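Local coordinates for alpha-n-acetylglucosaminidase family protein (PDB 4A42) that probably binds carbohydrate as a calcium-bearing family 32 module of a clostridial family 89 alpha-N-acetylglucosaminidase, at residues L88-E93 against A115-I120; N40-N45 against L54-Q59. All coordinates share one frame; numbering follows the deposited sequence. Where two conformers were deposited one is given.

Both contacts belong to one small F5/8 type C domain, a beta sandwich, and follow one another along the chain: contact 2 (40-45 with 54-59) closes before contact 1 (88-93 with 115-120) opens. Their centres lie about 17 Å apart and their nearest atoms about 8 Å, so neither touches the other. Contact 1 is a buried side-chain contact between the two sheets, centred about 8 Å from the middle of the chain. Contact 2 lies farther out, at about 12 Å, within loops, and includes the calcium ligand Asn-45. In contact 1 the side chain of Leu-88 is about 14 Å from that ion, so this contact takes no direct part in the metal site.

Contact 1: residues L88-E93 against A115-I120; sequences LKYSIE and AVYSNI
The ring of Tyr-90 turns an edge toward the face of Tyr-117 in an offset edge-to-face pair, with centroids 5.7 Å apart and planes at 61°. The closest ring carbons, Tyr-90 CE1 and Tyr-117 CD2, are 3.9 Å apart. Two oxygens lie at the edge of the Tyr-90 ring, in its plane: Leu-88 O and Asn-119 OD1.

The second of these is a hydrogen-bond partner. Tyr-90 OH donates to Asn-119 OD1 over 2.9 Å, approaching in the carbonyl plane on a lone pair with a C=O...donor angle of 135°. Tyrosine ring and amide reach each other from opposite directions. Tyr-90 CG lies between the backbone N and the carbonyl carbon, and from there the ring extends across to strand 116-120. The methyl CD1 of Ile-92 lies 4.2 Å from Asn-119 OD1, at the margin of the contact.

Leu-88 approaches Tyr-117 obliquely, its CB 3.5 Å from Tyr-117 CE1 and its CD2 4.0 Å from Tyr-117 CD1. Its backbone N gives a nearly straight hydrogen bond (166°) to Tyr-117 OH at 3.2 Å. That hydroxyl is also hydrogen-bonded to Glu-112 O and Lys-114 N, so three backbone groups grip it.

Strands 90-93 and 116-120 belong to different sheets of the sandwich, and their axes pass 10.6 Å apart, so the link is made by side chains, with the backbone N of Leu-88 as the one main-chain group in a bond across it. Ile-80 touches Leu-88 and Tyr-90, while Phe-134 packs on the same two residues. Chemically, each tyrosine offers its ring to an apolar interface and places its hydroxyl in a hydrogen bond. The polar ends are thus satisfied within a buried contact, and the bonds at OH should restrict how far either ring can shift.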
loop_
_atom_site.group_PDB
_atom_site.type_symbol
_atom_site.label_atom_id
_atom_site.label_comp_id
_atom_site.label_asym_id
_atom_site.label_seq_id
_atom_site.Cartn_x
_atom_site.Cartn_y
_atom_site.Cartn_z
ATOM N N LEU A 88 -5.098 12.008 -0.721
ATOM C CA LEU A 88 -5.195 10.683 -0.132
ATOM C C LEU A 88 -5.014 10.744 1.373
ATOM O O LEU A 88 -4.097 11.385 1.872
ATOM C CB LEU A 88 -4.157 9.752 -0.753
ATOM C CG LEU A 88 -4.327 8.268 -0.432
ATOM C CD1 LEU A 88 -5.590 7.732 -1.094
ATOM C CD2 LEU A 88 -3.109 7.492 -0.894
ATOM N N LYS A 89 -5.912 10.082 2.092
ATOM C CA LYS A 89 -5.785 9.904 3.530
ATOM C C LYS A 89 -5.520 8.431 3.749
ATOM O O LYS A 89 -6.290 7.588 3.296
ATOM C CB LYS A 89 -7.054 10.363 4.252
ATOM C CG LYS A 89 -7.293 11.868 4.148
ATOM C CD LYS A 89 -8.663 12.270 4.678
ATOM C CE LYS A 89 -8.901 13.750 4.470
ATOM N NZ LYS A 89 -8.019 14.544 5.347
ATOM N N TYR A 90 -4.426 8.112 4.440
ATOM C CA TYR A 90 -3.952 6.732 4.485
ATOM C C TYR A 90 -3.039 6.489 5.675
ATOM O O TYR A 90 -2.500 7.439 6.275
ATOM C CB TYR A 90 -3.198 6.376 3.190
ATOM C CG TYR A 90 -1.851 7.067 3.048
ATOM C CD1 TYR A 90 -1.761 8.375 2.580
ATOM C CD2 TYR A 90 -0.667 6.425 3.420
ATOM C CE1 TYR A 90 -0.529 9.019 2.467
ATOM C CE2 TYR A 90 0.572 7.064 3.298
ATOM C CZ TYR A 90 0.629 8.363 2.824
ATOM O OH TYR A 90 1.835 9.038 2.700
ATOM N N SER A 91 -2.878 5.210 6.004
ATOM C CA SER A 91 -1.849 4.759 6.928
ATOM C C SER A 91 -1.195 3.496 6.379
ATOM O O SER A 91 -1.744 2.814 5.511
ATOM C CB SER A 91 -2.432 4.495 8.321
ATOM O OG SER A 91 -3.374 3.427 8.312
ATOM N N ILE A 92 0.004 3.225 6.876
ATOM C CA ILE A 92 0.763 2.051 6.502
ATOM C C ILE A 92 1.164 1.333 7.780
ATOM O O ILE A 92 1.690 1.954 8.707
ATOM C CB ILE A 92 2.025 2.450 5.717
ATOM C CG1 ILE A 92 1.660 3.354 4.525
ATOM C CG2 ILE A 92 2.769 1.211 5.232
ATOM C CD1 ILE A 92 2.865 3.717 3.666
ATOM N N GLU A 93 0.888 0.034 7.825
ATOM C CA GLU A 93 1.223 -0.812 8.965
ATOM C C GLU A 93 2.078 -1.968 8.477
ATOM O O GLU A 93 1.921 -2.421 7.355
ATOM C CB GLU A 93 -0.038 -1.392 9.600
ATOM C CG GLU A 93 -0.942 -0.407 10.317
ATOM C CD GLU A 93 -2.284 -1.033 10.639
ATOM O OE1 GLU A 93 -3.098 -1.186 9.711
ATOM O OE2 GLU A 93 -2.513 -1.402 11.807
ATOM N N ALA A 115 0.617 13.365 -6.553
ATOM C CA ALA A 115 0.408 12.261 -7.485
ATOM C C ALA A 115 0.933 10.957 -6.879
ATOM O O ALA A 115 0.314 9.896 -7.016
ATOM C CB ALA A 115 1.103 12.559 -8.824
ATOM N N VAL A 116 2.073 11.047 -6.204
ATOM C CA VAL A 116 2.699 9.898 -5.571
ATOM C C VAL A 116 2.981 10.231 -4.114
ATOM O O VAL A 116 3.617 11.244 -3.804
ATOM C CB VAL A 116 4.014 9.531 -6.270
ATOM C CG1 VAL A 116 4.654 8.312 -5.609
ATOM C CG2 VAL A 116 3.752 9.260 -7.737
ATOM N N TYR A 117 2.495 9.382 -3.220
ATOM C CA TYR A 117 2.802 9.512 -1.798
ATOM C C TYR A 117 3.946 8.570 -1.429
ATOM O O TYR A 117 3.762 7.358 -1.286
ATOM C CB TYR A 117 1.546 9.278 -0.938
ATOM C CG TYR A 117 0.488 10.317 -1.185
ATOM C CD1 TYR A 117 -0.440 10.165 -2.212
ATOM C CD2 TYR A 117 0.422 11.482 -0.411
ATOM C CE1 TYR A 117 -1.401 11.136 -2.453
ATOM C CE2 TYR A 117 -0.536 12.446 -0.645
ATOM C CZ TYR A 117 -1.445 12.273 -1.658
ATOM O OH TYR A 117 -2.396 13.235 -1.905
ATOM N N SER A 118 5.143 9.142 -1.322
ATOM C CA SER A 118 6.335 8.371 -0.990
ATOM C C SER A 118 6.615 8.441 0.506
ATOM O O SER A 118 6.374 9.474 1.152
ATOM C CB SER A 118 7.549 8.931 -1.742
ATOM O OG SER A 118 7.322 8.985 -3.143
ATOM N N ASN A 119 7.110 7.341 1.062
ATOM C CA ASN A 119 7.573 7.318 2.452
ATOM C C ASN A 119 8.831 6.480 2.603
ATOM O O ASN A 119 8.856 5.316 2.216
ATOM C CB ASN A 119 6.501 6.750 3.387
ATOM C CG ASN A 119 5.332 7.690 3.582
ATOM O OD1 ASN A 119 4.300 7.547 2.941
ATOM N ND2 ASN A 119 5.496 8.664 4.462
ATOM N N ILE A 120 9.872 7.064 3.190
ATOM C CA ILE A 120 11.119 6.336 3.470
ATOM C C ILE A 120 11.141 5.829 4.917
ATOM O O ILE A 120 10.944 6.600 5.859
ATOM C CB ILE A 120 12.345 7.208 3.188
ATOM C CG1 ILE A 120 12.349 7.647 1.720
ATOM C CG2 ILE A 120 13.637 6.472 3.544
ATOM C CD1 ILE A 120 12.084 9.127 1.523
#

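Contact 2: residues N40-N45 against L54-Q59. With CA (calcium ion), chain C.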
loop_
_atom_site.group_PDB
_atom_site.type_symbol
_atom_site.label_atom_id
_atom_site.label_comp_id
_atom_site.label_asym_id
_atom_site.label_seq_id
_atom_site.Cartn_x
_atom_site.Cartn_y
_atom_site.Cartn_z
ATOM N N ASN A 40 -11.900 -7.165 -5.676
ATOM C CA ASN A 40 -10.812 -8.085 -5.873
ATOM C C ASN A 40 -10.419 -8.213 -7.343
ATOM O O ASN A 40 -9.276 -8.525 -7.639
ATOM C CB ASN A 40 -11.212 -9.446 -5.294
ATOM C CG ASN A 40 -10.096 -10.444 -5.345
ATOM O OD1 ASN A 40 -9.087 -10.300 -4.658
ATOM N ND2 ASN A 40 -10.264 -11.468 -6.162
ATOM N N SER A 41 -11.374 -7.971 -8.244
ATOM C CA SER A 41 -11.149 -8.079 -9.688
ATOM C C SER A 41 -10.060 -7.126 -10.167
ATOM O O SER A 41 -9.447 -7.348 -11.207
ATOM C CB SER A 41 -12.440 -7.795 -10.467
ATOM O OG SER A 41 -12.885 -6.460 -10.267
ATOM N N GLU A 42 -9.818 -6.076 -9.390
ATOM C CA GLU A 42 -8.863 -5.036 -9.770
ATOM C C GLU A 42 -7.619 -5.085 -8.892
ATOM O O GLU A 42 -6.734 -4.238 -9.003
ATOM C CB GLU A 42 -9.516 -3.657 -9.649
ATOM C CG GLU A 42 -10.644 -3.412 -10.637
ATOM C CD GLU A 42 -11.462 -2.180 -10.302
ATOM O OE1 GLU A 42 -10.962 -1.309 -9.567
ATOM O OE2 GLU A 42 -12.613 -2.079 -10.770
ATOM N N ALA A 43 -7.558 -6.073 -8.006
ATOM C CA ALA A 43 -6.472 -6.165 -7.042
ATOM C C ALA A 43 -5.069 -6.224 -7.659
ATOM O O ALA A 43 -4.136 -5.605 -7.147
ATOM C CB ALA A 43 -6.699 -7.339 -6.087
ATOM N N ASN A 44 -4.902 -6.964 -8.749
ATOM C CA ASN A 44 -3.579 -7.075 -9.334
ATOM C C ASN A 44 -3.142 -5.786 -10.017
ATOM O O ASN A 44 -1.967 -5.607 -10.316
ATOM C CB ASN A 44 -3.492 -8.281 -10.260
ATOM C CG ASN A 44 -3.463 -9.579 -9.488
ATOM O OD1 ASN A 44 -2.886 -9.650 -8.398
ATOM N ND2 ASN A 44 -4.098 -10.607 -10.033
ATOM N N ASN A 45 -4.091 -4.884 -10.232
ATOM C CA ASN A 45 -3.760 -3.565 -10.766
ATOM C C ASN A 45 -2.867 -2.807 -9.791
ATOM O O ASN A 45 -2.225 -1.836 -10.153
ATOM C CB ASN A 45 -5.020 -2.749 -11.062
ATOM C CG ASN A 45 -5.783 -3.272 -12.270
ATOM O OD1 ASN A 45 -5.270 -4.087 -13.037
ATOM N ND2 ASN A 45 -7.003 -2.791 -12.451
ATOM N N LEU A 54 -5.925 0.885 -12.341
ATOM C CA LEU A 54 -6.314 1.253 -10.994
ATOM C C LEU A 54 -7.073 0.217 -10.195
ATOM O O LEU A 54 -7.773 -0.594 -10.762
ATOM C CB LEU A 54 -7.186 2.488 -11.064
ATOM C CG LEU A 54 -6.780 3.513 -12.110
ATOM C CD1 LEU A 54 -7.807 4.610 -12.140
ATOM C CD2 LEU A 54 -5.418 4.074 -11.800
ATOM N N TRP A 55 -6.912 0.279 -8.872
ATOM C CA TRP A 55 -7.760 -0.447 -7.947
ATOM C C TRP A 55 -8.668 0.611 -7.321
ATOM O O TRP A 55 -8.203 1.568 -6.740
ATOM C CB TRP A 55 -6.958 -1.189 -6.884
ATOM C CG TRP A 55 -7.804 -1.706 -5.743
ATOM C CD1 TRP A 55 -8.636 -2.790 -5.763
ATOM C CD2 TRP A 55 -7.893 -1.162 -4.420
ATOM N NE1 TRP A 55 -9.237 -2.943 -4.541
ATOM C CE2 TRP A 55 -8.793 -1.961 -3.698
ATOM C CE3 TRP A 55 -7.298 -0.072 -3.776
ATOM C CZ2 TRP A 55 -9.108 -1.710 -2.374
ATOM C CZ3 TRP A 55 -7.619 0.174 -2.462
ATOM C CH2 TRP A 55 -8.511 -0.641 -1.775
ATOM N N VAL A 56 -9.968 0.440 -7.490
ATOM C CA VAL A 56 -10.938 1.399 -7.013
ATOM C C VAL A 56 -11.870 0.687 -6.070
ATOM O O VAL A 56 -12.745 -0.036 -6.500
ATOM C CB VAL A 56 -11.756 1.928 -8.194
ATOM C CG1 VAL A 56 -12.771 2.930 -7.743
ATOM C CG2 VAL A 56 -10.846 2.537 -9.241
ATOM N N PRO A 57 -11.716 0.938 -4.789
ATOM C CA PRO A 57 -12.557 0.274 -3.805
ATOM C C PRO A 57 -13.968 0.794 -3.848
ATOM O O PRO A 57 -14.253 1.837 -4.385
ATOM C CB PRO A 57 -11.896 0.633 -2.475
ATOM C CG PRO A 57 -11.104 1.829 -2.753
ATOM C CD PRO A 57 -10.603 1.645 -4.144
ATOM N N GLY A 58 -14.855 -0.003 -3.287
ATOM C CA GLY A 58 -16.233 0.349 -3.121
ATOM C C GLY A 58 -16.391 1.097 -1.786
ATOM O O GLY A 58 -15.450 1.657 -1.276
ATOM N N GLN A 59 -17.602 1.137 -1.257
ATOM C CA GLN A 59 -17.911 1.963 -0.093
ATOM C C GLN A 59 -17.758 1.309 1.277
ATOM O O GLN A 59 -18.388 1.730 2.225
ATOM C CB GLN A 59 -19.287 2.598 -0.232
ATOM C CG GLN A 59 -19.475 3.427 -1.504
ATOM C CD GLN A 59 -18.292 4.319 -1.824
ATOM O OE1 GLN A 59 -17.249 3.848 -2.253
ATOM N NE2 GLN A 59 -18.458 5.611 -1.627
HETATM CA CA CA C . -1.362 -0.436 -11.777
#
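Leu-54 O receives the side-chain amide of Asn-45, whose ND2 donates over 2.9 Å in a nearly straight bond (166°). The oxygen lies close to the amide plane of Asn-45, yet the donor sits above the carbonyl plane of Leu-54, 47° out of it. Asn-45 CB packs beside the same oxygen, and with chi1 at -71° its CG stands anti to the carbonyl carbon, which leads the amide away from the residue's own C=O. That backbone oxygen, Asn-45 O, binds the calcium ion at 2.3 Å. One residue therefore holds the metal through its main chain and the 54-59 segment through its side chain.

A second bond runs the other way: Val-56 N donates to Glu-42 OE1 over 2.9 Å, meeting the carboxylate oxygen nearly along its C-O axis. The glutamate chain, extended beyond CG, passes alongside the backbone of Leu-54 and Trp-55, with CB 4.0 Å from Trp-55 CA. Val-56 CB lies 3.6 Å from Glu-42 OE1, beside the oxygen that its own N-H binds. The indole of Trp-55 presents its edge to the backbone of Glu-42, CD1 being 4.0 Å from Glu-42 C; its NE1 bonds to Ser-38 O, and Pro-57 CD lies over one face.

Asp-48, Asn-50, Thr-53, Gly-142 and Glu-143 also bind the ion. The contact thus joins a 3-10 segment to an irregular segment, both between strands 33-36 and 63-69, with Trp-55 reaching inward to Val-36 and Val-65 on those two strands.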